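Local structure of oxidoreductase, NAD-binding (Acidithiobacillus ferrooxidans, 7BVJ) at residues A[16-20]-A[42-46]; A[137-143]-A[221-227]; A[238-244]-A[257-263]. The protein catalyses the NAD(+)-dependent oxidation of the glucosamine 3-position of UDP-N-acetylglucosamine to a ketone, a step towards the diamino sugar found in some lipid A molecules. Residues are numbered along the deposited sequence.

Contact 1. Residues A[16-20]-A[42-46]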
loop_
_atom_site.group_PDB
_atom_site.type_symbol
_atom_site.label_atom_id
_atom_site.label_comp_id
_atom_site.label_asym_id
_atom_site.label_seq_id
_atom_site.Cartn_x
_atom_site.Cartn_y
_atom_site.Cartn_z
ATOM N N ARG A 16 11.812 -10.767 1.597
ATOM C CA ARG A 16 12.198 -11.926 0.805
ATOM C C ARG A 16 11.396 -12.008 -0.493
ATOM O O ARG A 16 11.956 -12.307 -1.552
ATOM C CB ARG A 16 12.028 -13.192 1.639
ATOM C CG ARG A 16 12.153 -14.472 0.851
ATOM C CD ARG A 16 12.327 -15.686 1.777
ATOM N NE ARG A 16 12.199 -16.958 1.066
ATOM C CZ ARG A 16 11.037 -17.535 0.767
ATOM N NH1 ARG A 16 9.892 -16.949 1.112
ATOM N NH2 ARG A 16 11.017 -18.695 0.120
ATOM N N PHE A 17 10.083 -11.759 -0.432
ATOM C CA PHE A 17 9.262 -11.757 -1.645
ATOM C C PHE A 17 9.713 -10.671 -2.615
ATOM O O PHE A 17 9.780 -10.902 -3.830
ATOM C CB PHE A 17 7.780 -11.571 -1.289
ATOM C CG PHE A 17 7.192 -12.715 -0.513
ATOM C CD1 PHE A 17 6.651 -12.513 0.738
ATOM C CD2 PHE A 17 7.204 -13.998 -1.027
ATOM C CE1 PHE A 17 6.123 -13.573 1.465
ATOM C CE2 PHE A 17 6.678 -15.061 -0.307
ATOM C CZ PHE A 17 6.141 -14.849 0.941
ATOM N N HIS A 18 10.008 -9.473 -2.095
ATOM C CA HIS A 18 10.596 -8.439 -2.946
ATOM C C HIS A 18 11.829 -8.970 -3.666
ATOM O O HIS A 18 12.009 -8.754 -4.877
ATOM C CB HIS A 18 10.994 -7.215 -2.134
ATOM C CG HIS A 18 9.880 -6.264 -1.845
ATOM N ND1 HIS A 18 9.859 -4.979 -2.338
ATOM C CD2 HIS A 18 8.802 -6.374 -1.038
ATOM C CE1 HIS A 18 8.806 -4.346 -1.866
ATOM N NE2 HIS A 18 8.145 -5.173 -1.079
ATOM N N ALA A 19 12.700 -9.654 -2.914
ATOM C CA ALA A 19 13.948 -10.164 -3.481
ATOM C C ALA A 19 13.689 -11.206 -4.568
ATOM O O ALA A 19 14.366 -11.212 -5.611
ATOM C CB ALA A 19 14.830 -10.747 -2.370
ATOM N N GLN A 20 12.710 -12.094 -4.345
ATOM C CA GLN A 20 12.353 -13.077 -5.371
ATOM C C GLN A 20 11.926 -12.388 -6.661
ATOM O O GLN A 20 12.348 -12.783 -7.760
ATOM C CB GLN A 20 11.234 -14.003 -4.878
ATOM C CG GLN A 20 11.585 -14.856 -3.656
ATOM C CD GLN A 20 10.450 -15.762 -3.198
ATOM O OE1 GLN A 20 9.299 -15.615 -3.628
ATOM N NE2 GLN A 20 10.769 -16.710 -2.323
ATOM N N VAL A 42 18.575 -15.966 2.570
ATOM C CA VAL A 42 17.888 -15.395 1.411
ATOM C C VAL A 42 18.807 -15.414 0.193
ATOM O O VAL A 42 18.399 -15.806 -0.912
ATOM C CB VAL A 42 17.381 -13.973 1.727
ATOM C CG1 VAL A 42 16.816 -13.322 0.495
ATOM C CG2 VAL A 42 16.307 -14.018 2.815
ATOM N N ALA A 43 20.068 -15.022 0.384
ATOM C CA ALA A 43 21.032 -15.044 -0.711
ATOM C C ALA A 43 21.263 -16.465 -1.219
ATOM O O ALA A 43 21.312 -16.691 -2.430
ATOM C CB ALA A 43 22.340 -14.408 -0.264
ATOM N N ALA A 44 21.399 -17.438 -0.315
ATOM C CA ALA A 44 21.556 -18.828 -0.736
ATOM C C ALA A 44 20.370 -19.289 -1.572
ATOM O O ALA A 44 20.535 -20.000 -2.565
ATOM C CB ALA A 44 21.716 -19.725 0.492
ATOM N N GLU A 45 19.165 -18.893 -1.183
ATOM C CA GLU A 45 17.984 -19.367 -1.887
ATOM C C GLU A 45 17.850 -18.699 -3.254
ATOM O O GLU A 45 17.421 -19.338 -4.225
ATOM C CB GLU A 45 16.764 -19.131 -1.002
ATOM C CG GLU A 45 15.408 -19.211 -1.682
ATOM C CD GLU A 45 14.329 -18.562 -0.832
ATOM O OE1 GLU A 45 14.313 -18.816 0.385
ATOM O OE2 GLU A 45 13.513 -17.785 -1.376
ATOM N N LEU A 46 18.242 -17.429 -3.368
ATOM C CA LEU A 46 18.106 -16.727 -4.636
ATOM C C LEU A 46 19.392 -16.683 -5.442
ATOM O O LEU A 46 19.382 -16.163 -6.562
ATOM C CB LEU A 46 17.602 -15.303 -4.400
ATOM C CG LEU A 46 16.246 -15.233 -3.701
ATOM C CD1 LEU A 46 15.806 -13.806 -3.539
ATOM C CD2 LEU A 46 15.236 -16.003 -4.511
#

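Contact 2. Residues A[137-143]-A[221-227]. With F8U ((2R,3R)-2,3-bis(oxidanyl)butane-1,4-disulfonic acid), chain F.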
loop_
_atom_site.group_PDB
_atom_site.type_symbol
_atom_site.label_atom_id
_atom_site.label_comp_id
_atom_site.label_asym_id
_atom_site.label_seq_id
_atom_site.Cartn_x
_atom_site.Cartn_y
_atom_site.Cartn_z
ATOM N N PRO A 137 -15.803 8.577 -7.111
ATOM C CA PRO A 137 -16.975 8.051 -6.402
ATOM C C PRO A 137 -17.513 9.077 -5.424
ATOM O O PRO A 137 -16.777 9.928 -4.920
ATOM C CB PRO A 137 -16.431 6.824 -5.663
ATOM C CG PRO A 137 -14.941 6.983 -5.685
ATOM C CD PRO A 137 -14.619 7.721 -6.927
ATOM N N ARG A 138 -18.810 8.974 -5.153
ATOM C CA ARG A 138 -19.452 9.838 -4.177
ATOM C C ARG A 138 -19.406 9.245 -2.779
ATOM O O ARG A 138 -19.341 9.998 -1.799
ATOM C CB ARG A 138 -20.906 10.107 -4.577
ATOM C CG ARG A 138 -21.101 10.410 -6.059
ATOM C CD ARG A 138 -20.294 11.625 -6.464
ATOM N NE ARG A 138 -20.834 12.299 -7.636
ATOM C CZ ARG A 138 -20.322 13.417 -8.134
ATOM N NH1 ARG A 138 -19.254 13.964 -7.559
ATOM N NH2 ARG A 138 -20.870 13.989 -9.197
ATOM N N TYR A 139 -19.424 7.916 -2.665
ATOM C CA TYR A 139 -19.328 7.261 -1.362
ATOM C C TYR A 139 -18.494 5.988 -1.472
ATOM O O TYR A 139 -18.642 5.233 -2.434
ATOM C CB TYR A 139 -20.741 6.956 -0.837
ATOM C CG TYR A 139 -20.836 6.212 0.480
ATOM C CD1 TYR A 139 -20.290 6.729 1.645
ATOM C CD2 TYR A 139 -21.512 5.006 0.557
ATOM C CE1 TYR A 139 -20.384 6.042 2.845
ATOM C CE2 TYR A 139 -21.616 4.321 1.734
ATOM C CZ TYR A 139 -21.055 4.840 2.884
ATOM O OH TYR A 139 -21.186 4.139 4.068
ATOM N N LEU A 140 -17.604 5.749 -0.496
ATOM C CA LEU A 140 -16.875 4.481 -0.406
ATOM C C LEU A 140 -17.062 3.871 0.986
ATOM O O LEU A 140 -16.964 4.567 2.000
ATOM C CB LEU A 140 -15.365 4.626 -0.674
ATOM C CG LEU A 140 -14.788 5.466 -1.797
ATOM C CD1 LEU A 140 -14.719 6.915 -1.352
ATOM C CD2 LEU A 140 -13.397 4.973 -2.159
ATOM N N GLU A 141 -17.316 2.562 1.017
ATOM C CA GLU A 141 -17.542 1.796 2.233
ATOM C C GLU A 141 -16.613 0.591 2.173
ATOM O O GLU A 141 -16.720 -0.215 1.249
ATOM C CB GLU A 141 -18.997 1.340 2.298
ATOM C CG GLU A 141 -19.623 1.351 3.639
ATOM C CD GLU A 141 -21.125 1.115 3.560
ATOM O OE1 GLU A 141 -21.554 0.159 2.875
ATOM O OE2 GLU A 141 -21.871 1.893 4.185
ATOM N N ALA A 142 -15.710 0.445 3.140
ATOM C CA ALA A 142 -14.729 -0.633 3.027
ATOM C C ALA A 142 -14.535 -1.346 4.357
ATOM O O ALA A 142 -14.714 -0.758 5.432
ATOM C CB ALA A 142 -13.364 -0.128 2.488
ATOM N N GLU A 143 -14.171 -2.633 4.257
ATOM C CA GLU A 143 -13.830 -3.474 5.405
ATOM C C GLU A 143 -12.524 -4.218 5.144
ATOM O O GLU A 143 -12.386 -4.903 4.123
ATOM C CB GLU A 143 -14.941 -4.487 5.722
ATOM C CG GLU A 143 -16.306 -3.881 5.940
ATOM C CD GLU A 143 -17.407 -4.906 5.802
ATOM O OE1 GLU A 143 -17.747 -5.559 6.821
ATOM O OE2 GLU A 143 -17.916 -5.061 4.668
ATOM N N ARG A 221 -13.110 -6.158 1.560
ATOM C CA ARG A 221 -14.176 -5.773 0.650
ATOM C C ARG A 221 -14.284 -4.256 0.569
ATOM O O ARG A 221 -13.883 -3.536 1.493
ATOM C CB ARG A 221 -15.494 -6.410 1.085
ATOM C CG ARG A 221 -15.449 -7.946 1.014
ATOM C CD ARG A 221 -16.812 -8.591 1.217
ATOM N NE ARG A 221 -17.541 -8.016 2.343
ATOM C CZ ARG A 221 -17.675 -8.597 3.532
ATOM N NH1 ARG A 221 -17.121 -9.783 3.765
ATOM N NH2 ARG A 221 -18.363 -7.988 4.492
ATOM N N MET A 222 -14.797 -3.779 -0.570
ATOM C CA MET A 222 -15.068 -2.356 -0.773
ATOM C C MET A 222 -16.276 -2.192 -1.679
ATOM O O MET A 222 -16.284 -2.684 -2.813
ATOM C CB MET A 222 -13.875 -1.614 -1.380
ATOM C CG MET A 222 -14.130 -0.102 -1.562
ATOM S SD MET A 222 -12.711 0.801 -2.240
ATOM C CE MET A 222 -11.735 1.006 -0.766
ATOM N N ARG A 223 -17.282 -1.482 -1.193
ATOM C CA ARG A 223 -18.387 -1.039 -2.016
ATOM C C ARG A 223 -18.194 0.438 -2.354
ATOM O O ARG A 223 -17.723 1.230 -1.527
ATOM C CB ARG A 223 -19.715 -1.300 -1.299
ATOM C CG ARG A 223 -20.020 -2.800 -1.234
ATOM C CD ARG A 223 -21.147 -3.158 -0.266
ATOM N NE ARG A 223 -20.851 -2.785 1.120
ATOM C CZ ARG A 223 -20.068 -3.479 1.952
ATOM N NH1 ARG A 223 -19.475 -4.605 1.567
ATOM N NH2 ARG A 223 -19.876 -3.037 3.176
ATOM N N ILE A 224 -18.495 0.788 -3.603
ATOM C CA ILE A 224 -18.213 2.101 -4.159
ATOM C C ILE A 224 -19.466 2.593 -4.872
ATOM O O ILE A 224 -20.052 1.864 -5.681
ATOM C CB ILE A 224 -17.017 2.045 -5.121
ATOM C CG1 ILE A 224 -15.837 1.290 -4.481
ATOM C CG2 ILE A 224 -16.637 3.427 -5.555
ATOM C CD1 ILE A 224 -14.600 1.244 -5.348
ATOM N N PHE A 225 -19.878 3.823 -4.571
ATOM C CA PHE A 225 -21.113 4.403 -5.079
ATOM C C PHE A 225 -20.799 5.668 -5.867
ATOM O O PHE A 225 -20.239 6.634 -5.321
ATOM C CB PHE A 225 -22.084 4.733 -3.938
ATOM C CG PHE A 225 -22.490 3.548 -3.099
ATOM C CD1 PHE A 225 -23.740 2.962 -3.258
ATOM C CD2 PHE A 225 -21.632 3.037 -2.125
ATOM C CE1 PHE A 225 -24.111 1.869 -2.472
ATOM C CE2 PHE A 225 -22.004 1.951 -1.341
ATOM C CZ PHE A 225 -23.242 1.370 -1.520
ATOM N N TRP A 226 -21.166 5.653 -7.147
ATOM C CA TRP A 226 -21.270 6.830 -7.991
ATOM C C TRP A 226 -22.743 7.176 -8.144
ATOM O O TRP A 226 -23.628 6.455 -7.678
ATOM C CB TRP A 226 -20.635 6.596 -9.366
ATOM C CG TRP A 226 -19.156 6.331 -9.365
ATOM C CD1 TRP A 226 -18.160 7.240 -9.594
ATOM C CD2 TRP A 226 -18.507 5.071 -9.162
ATOM N NE1 TRP A 226 -16.938 6.629 -9.526
ATOM C CE2 TRP A 226 -17.120 5.295 -9.267
ATOM C CE3 TRP A 226 -18.963 3.776 -8.883
ATOM C CZ2 TRP A 226 -16.182 4.272 -9.114
ATOM C CZ3 TRP A 226 -18.045 2.770 -8.738
ATOM C CH2 TRP A 226 -16.659 3.015 -8.865
ATOM N N GLN A 227 -23.011 8.289 -8.829
ATOM C CA GLN A 227 -24.392 8.709 -9.049
ATOM C C GLN A 227 -25.186 7.701 -9.872
ATOM O O GLN A 227 -26.416 7.655 -9.765
ATOM C CB GLN A 227 -24.405 10.069 -9.742
ATOM C CG GLN A 227 -25.677 10.847 -9.556
ATOM C CD GLN A 227 -25.410 12.321 -9.360
ATOM O OE1 GLN A 227 -24.273 12.728 -9.091
ATOM N NE2 GLN A 227 -26.453 13.132 -9.484
HETATM C C01 F8U F . -23.578 -5.025 2.106
HETATM C C02 F8U F . -23.808 -6.529 1.908
HETATM C C03 F8U F . -23.272 -7.205 0.646
HETATM C C04 F8U F . -23.004 -6.327 -0.562
HETATM O O06 F8U F . -22.754 -8.704 -2.085
HETATM O O07 F8U F . -23.018 -6.766 -3.274
HETATM O O08 F8U F . -20.963 -7.275 -2.021
HETATM O O09 F8U F . -24.215 -8.133 0.254
HETATM O O10 F8U F . -23.165 -7.206 2.934
HETATM O O12 F8U F . -25.891 -3.431 1.935
HETATM O O13 F8U F . -24.162 -2.704 0.651
HETATM O O14 F8U F . -25.192 -4.842 0.002
HETATM S S05 F8U F . -22.410 -7.263 -2.017
HETATM S S11 F8U F . -24.750 -3.991 1.158
#

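Contact 3. Residues A[238-244]-A[257-263]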
loop_
_atom_site.group_PDB
_atom_site.type_symbol
_atom_site.label_atom_id
_atom_site.label_comp_id
_atom_site.label_asym_id
_atom_site.label_seq_id
_atom_site.Cartn_x
_atom_site.Cartn_y
_atom_site.Cartn_z
ATOM N N ASN A 238 -10.887 -11.799 -5.367
ATOM C CA ASN A 238 -10.589 -11.180 -6.660
ATOM C C ASN A 238 -11.825 -11.110 -7.565
ATOM O O ASN A 238 -11.771 -11.456 -8.752
ATOM C CB ASN A 238 -9.429 -11.906 -7.358
ATOM C CG ASN A 238 -8.733 -11.041 -8.412
ATOM O OD1 ASN A 238 -8.280 -9.930 -8.128
ATOM N ND2 ASN A 238 -8.641 -11.556 -9.634
ATOM N N THR A 239 -12.943 -10.626 -7.006
ATOM C CA THR A 239 -14.169 -10.471 -7.784
ATOM C C THR A 239 -14.654 -9.029 -7.785
ATOM O O THR A 239 -14.482 -8.296 -6.809
ATOM C CB THR A 239 -15.307 -11.366 -7.264
ATOM O OG1 THR A 239 -15.661 -10.979 -5.932
ATOM C CG2 THR A 239 -14.894 -12.840 -7.279
ATOM N N LEU A 240 -15.303 -8.637 -8.889
ATOM C CA LEU A 240 -15.825 -7.285 -9.050
ATOM C C LEU A 240 -17.203 -7.329 -9.701
ATOM O O LEU A 240 -17.396 -8.008 -10.714
ATOM C CB LEU A 240 -14.862 -6.420 -9.878
ATOM C CG LEU A 240 -15.404 -5.158 -10.556
ATOM C CD1 LEU A 240 -15.836 -4.126 -9.536
ATOM C CD2 LEU A 240 -14.351 -4.580 -11.455
ATOM N N HIS A 241 -18.157 -6.606 -9.117
ATOM C CA HIS A 241 -19.517 -6.525 -9.640
ATOM C C HIS A 241 -19.924 -5.069 -9.769
ATOM O O HIS A 241 -19.726 -4.290 -8.837
ATOM C CB HIS A 241 -20.508 -7.257 -8.737
ATOM C CG HIS A 241 -20.434 -8.739 -8.863
ATOM N ND1 HIS A 241 -21.250 -9.452 -9.713
ATOM C CD2 HIS A 241 -19.608 -9.642 -8.284
ATOM C CE1 HIS A 241 -20.949 -10.738 -9.630
ATOM N NE2 HIS A 241 -19.950 -10.879 -8.778
ATOM N N ILE A 242 -20.504 -4.714 -10.911
ATOM C CA ILE A 242 -20.910 -3.343 -11.201
ATOM C C ILE A 242 -22.387 -3.352 -11.542
ATOM O O ILE A 242 -22.812 -4.045 -12.473
ATOM C CB ILE A 242 -20.090 -2.736 -12.347
ATOM C CG1 ILE A 242 -18.605 -2.790 -12.006
ATOM C CG2 ILE A 242 -20.525 -1.310 -12.636
ATOM C CD1 ILE A 242 -17.705 -2.344 -13.147
ATOM N N TYR A 243 -23.172 -2.591 -10.793
ATOM C CA TYR A 243 -24.603 -2.485 -11.021
ATOM C C TYR A 243 -24.885 -1.136 -11.664
ATOM O O TYR A 243 -24.374 -0.107 -11.200
ATOM C CB TYR A 243 -25.408 -2.625 -9.722
ATOM C CG TYR A 243 -25.254 -3.936 -8.956
ATOM C CD1 TYR A 243 -24.238 -4.844 -9.260
ATOM C CD2 TYR A 243 -26.121 -4.258 -7.912
ATOM C CE1 TYR A 243 -24.087 -6.030 -8.554
ATOM C CE2 TYR A 243 -25.982 -5.452 -7.199
ATOM C CZ TYR A 243 -24.961 -6.334 -7.530
ATOM O OH TYR A 243 -24.799 -7.523 -6.847
ATOM N N HIS A 244 -25.707 -1.155 -12.705
ATOM C CA HIS A 244 -26.215 0.110 -13.293
ATOM C C HIS A 244 -27.718 -0.050 -13.510
ATOM O O HIS A 244 -28.164 -1.169 -13.661
ATOM C CB HIS A 244 -25.454 0.544 -14.545
ATOM C CG HIS A 244 -24.932 -0.588 -15.345
ATOM N ND1 HIS A 244 -23.584 -0.798 -15.515
ATOM C CD2 HIS A 244 -25.569 -1.569 -16.010
ATOM C CE1 HIS A 244 -23.409 -1.882 -16.230
ATOM N NE2 HIS A 244 -24.615 -2.365 -16.558
ATOM N N ARG A 257 -29.041 -3.815 -13.542
ATOM C CA ARG A 257 -28.249 -4.857 -14.171
ATOM C C ARG A 257 -26.948 -5.018 -13.400
ATOM O O ARG A 257 -26.242 -4.030 -13.138
ATOM C CB ARG A 257 -27.951 -4.523 -15.636
ATOM C CG ARG A 257 -29.081 -4.842 -16.588
ATOM C CD ARG A 257 -29.813 -6.121 -16.190
ATOM N NE ARG A 257 -29.137 -7.331 -16.651
ATOM C CZ ARG A 257 -28.633 -8.262 -15.844
ATOM N NH1 ARG A 257 -28.723 -8.125 -14.520
ATOM N NH2 ARG A 257 -28.040 -9.331 -16.364
ATOM N N ASP A 258 -26.655 -6.262 -13.032
ATOM C CA ASP A 258 -25.430 -6.626 -12.343
ATOM C C ASP A 258 -24.488 -7.247 -13.362
ATOM O O ASP A 258 -24.800 -8.288 -13.946
ATOM C CB ASP A 258 -25.731 -7.590 -11.197
ATOM C CG ASP A 258 -24.534 -8.407 -10.777
ATOM O OD1 ASP A 258 -24.730 -9.584 -10.414
ATOM O OD2 ASP A 258 -23.401 -7.881 -10.792
ATOM N N GLU A 259 -23.357 -6.592 -13.597
ATOM C CA GLU A 259 -22.320 -7.092 -14.488
ATOM C C GLU A 259 -21.180 -7.631 -13.633
ATOM O O GLU A 259 -20.536 -6.879 -12.893
ATOM C CB GLU A 259 -21.827 -5.998 -15.424
ATOM C CG GLU A 259 -20.467 -6.320 -16.007
ATOM C CD GLU A 259 -19.878 -5.166 -16.768
ATOM O OE1 GLU A 259 -19.269 -5.432 -17.826
ATOM O OE2 GLU A 259 -20.035 -4.003 -16.317
ATOM N N ALA A 260 -21.002 -8.939 -13.727
ATOM C CA ALA A 260 -19.916 -9.667 -13.051
ATOM C C ALA A 260 -18.664 -9.461 -13.895
ATOM O O ALA A 260 -18.644 -9.917 -15.006
ATOM C CB ALA A 260 -20.299 -11.115 -12.898
ATOM N N VAL A 261 -17.690 -8.740 -13.371
ATOM C CA VAL A 261 -16.478 -8.373 -14.156
ATOM C C VAL A 261 -15.450 -9.491 -14.120
ATOM O O VAL A 261 -15.043 -9.945 -13.076
ATOM C CB VAL A 261 -15.866 -7.018 -13.775
ATOM C CG1 VAL A 261 -14.622 -6.725 -14.569
ATOM C CG2 VAL A 261 -16.843 -5.914 -13.981
ATOM N N ASP A 262 -15.018 -9.898 -15.307
ATOM C CA ASP A 262 -14.032 -10.989 -15.412
ATOM C C ASP A 262 -12.629 -10.454 -15.105
ATOM O O ASP A 262 -11.966 -9.870 -15.930
ATOM C CB ASP A 262 -14.194 -11.795 -16.693
ATOM C CG ASP A 262 -15.314 -12.814 -16.678
ATOM O OD1 ASP A 262 -15.675 -13.291 -15.598
ATOM O OD2 ASP A 262 -15.804 -13.116 -17.760
ATOM N N LEU A 263 -12.210 -10.698 -13.890
ATOM C CA LEU A 263 -10.865 -10.242 -13.424
ATOM C C LEU A 263 -9.818 -11.351 -13.519
ATOM O O LEU A 263 -10.052 -12.433 -13.057
ATOM C CB LEU A 263 -10.871 -9.737 -11.975
ATOM C CG LEU A 263 -11.685 -8.505 -11.599
ATOM C CD1 LEU A 263 -11.575 -8.238 -10.114
ATOM C CD2 LEU A 263 -11.274 -7.295 -12.386
HETATM O O HOH W 1 -13.160 -11.665 -11.410
HETATM O O HOH W 2 -9.759 -13.936 -10.924
HETATM O O HOH W 3 -15.589 -10.897 -10.647
#

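Contact 1. Residues A[16-20]-A[42-46]
The short helical segments 16-20 and 42-46 run in nearly the same direction, their axes inclined at 29° (signed crossing angle -29°) and 10.8 Å apart at closest approach. CA-CA distances of 6.7 Å for Arg16 with Val42 and 6.9 Å for Gln20 with Leu46 put the two in step, one helical turn after another. Such a separation leaves room for small and branched apolar groups: Ala19 CB meets Leu46 CD1 at 3.4 Å and Val42 CG1 at 4.3 Å. The aliphatic part of Gln20 also packs on Leu46 (Gln20 CG to Leu46 CD2 3.9 Å). These helices, 13-25 and 36-46, flank strand 27-32 in sequence and belong to the NAD-binding Rossmann domain; on the side facing its parallel sheet, Ala19 touches Val8 and Val31, and Leu46 touches Leu28. At the solvent side the contact turns polar. Arg16, extended with its first three chi angles all t, forms a salt bridge through NE to Glu45: NE donates to OE1 at 2.9 Å with a 161° angle, and the equally long bond from Arg16 NE to Glu45 OE2 is weak at 121°. Gln20 NE2 adds a 3.1 Å hydrogen bond to Glu45 OE2, so one carboxylate receives donors from successive turns of helix 13-25.

Contact 2. Residues A[137-143]-A[221-227]
Two glutamates and two arginines form a salt-bridge network on the sheet face they share with Tyr139 and Phe225. Glu143 OE2 accepts from Arg223 NH2 (3.2 Å, 163°) and, weakly, from Arg221 NH2 (3.0 Å, 129°); Glu141 OE1 receives a weak bond from Arg223 NE at 3.5 Å. Tyr139 OH donates to Glu141 OE2 at a very short 2.4 Å. In the backbone, Glu141 N reaches Arg223 O at 2.9 Å and Arg223 N reaches Glu141 O at 2.8 Å, the strands running at 171°. Phe225 O accepts from both Arg138 N (2.7 Å) and Tyr139 N (3.1 Å), a classic beta bulge. Leu140, Ala142, Met222 and Ile224 point to the opposite, apolar face, covered by helix 157-173; Ala142 CB meets Met222 CE at 3.8 Å. Pro137 CA makes a CH-pi contact 3.7 Å from the Trp226 five-ring centroid. F8U C01 lies over one face of the Arg223 guanidinium, whose edge meets both glutamates; Tyr230 OH and Ser232 OG hydrogen-bond this disulfonate, on the open sheet of the Gfo/Idh/MocA C-terminal domain.

Contact 3. Residues A[238-244]-A[257-263]
His241, with chi1 at -75° and chi2 at -94°, brings ND1 within 2.9 Å of Asp258 OD2, and the 157° angle supports a His-carboxylate hydrogen bond. Asp258 is t, so its carboxylate swings back over segment 238-244, while its CB lies over the Tyr243 ring, 3.9 Å from the centroid in a CH-pi contact. These side chains diagonally link neighbouring non-hydrogen-bonded pairs, His241 with Ala260 and Tyr243 with Asp258. Tyr243 also meets Tyr230 edge-to-face. On the opposite face, with Leu240, Ile242, Glu259 and Val261, Leu240 (t, p) sets CD2 3.7 Å from Val261 CB, and Ile242 (m, t) extends CD1 to within 3.8 Å of Val261 CG2; Tyr128 of helix 124-132 touches Leu240 and Val261. Backbone bonds run both ways at His244-Arg257 and Ile242-Glu259. At Leu240-Val261 one is direct (Val261 N to Leu240 O, 2.8 Å), and water 3 bridges Leu240 N (2.9 Å) and Val261 O (2.7 Å); farther on, water 1 alone bridges Asn238 O (3.0 Å) and Leu263 N (2.8 Å). Asn238, with positive phi (59°), forms with Thr239 a G1 beta bulge opposite Asp234. With strands at 156°, this is a twisted antiparallel beta hairpin at the margin of the C-terminal domain's sheet.

In the fold
Contacts 2 and 3 share the mixed eight-stranded sheet, their centres 14 Å apart, with strand 229-234 between them; contact 1 joins helices in the NAD-binding domain, its centre 37 Å from each of theirs. Contact 2, within the sheet, has six of fourteen touching residues buried; contact 1 is partly buried, with two of six buried and one exposed; contact 3 is a surface contact at the sheet margin, with two of thirteen buried. Buried areas follow the mode of pairing: 810 and 664 Å² for the strands, 273 Å² for the helices. Contact 1 has no backbone-backbone hydrogen bond across it, only one Arg-Glu salt bridge; contact 2 adds a four-residue salt-bridge network to direct backbone bonding, which contact 3 partly replaces with water.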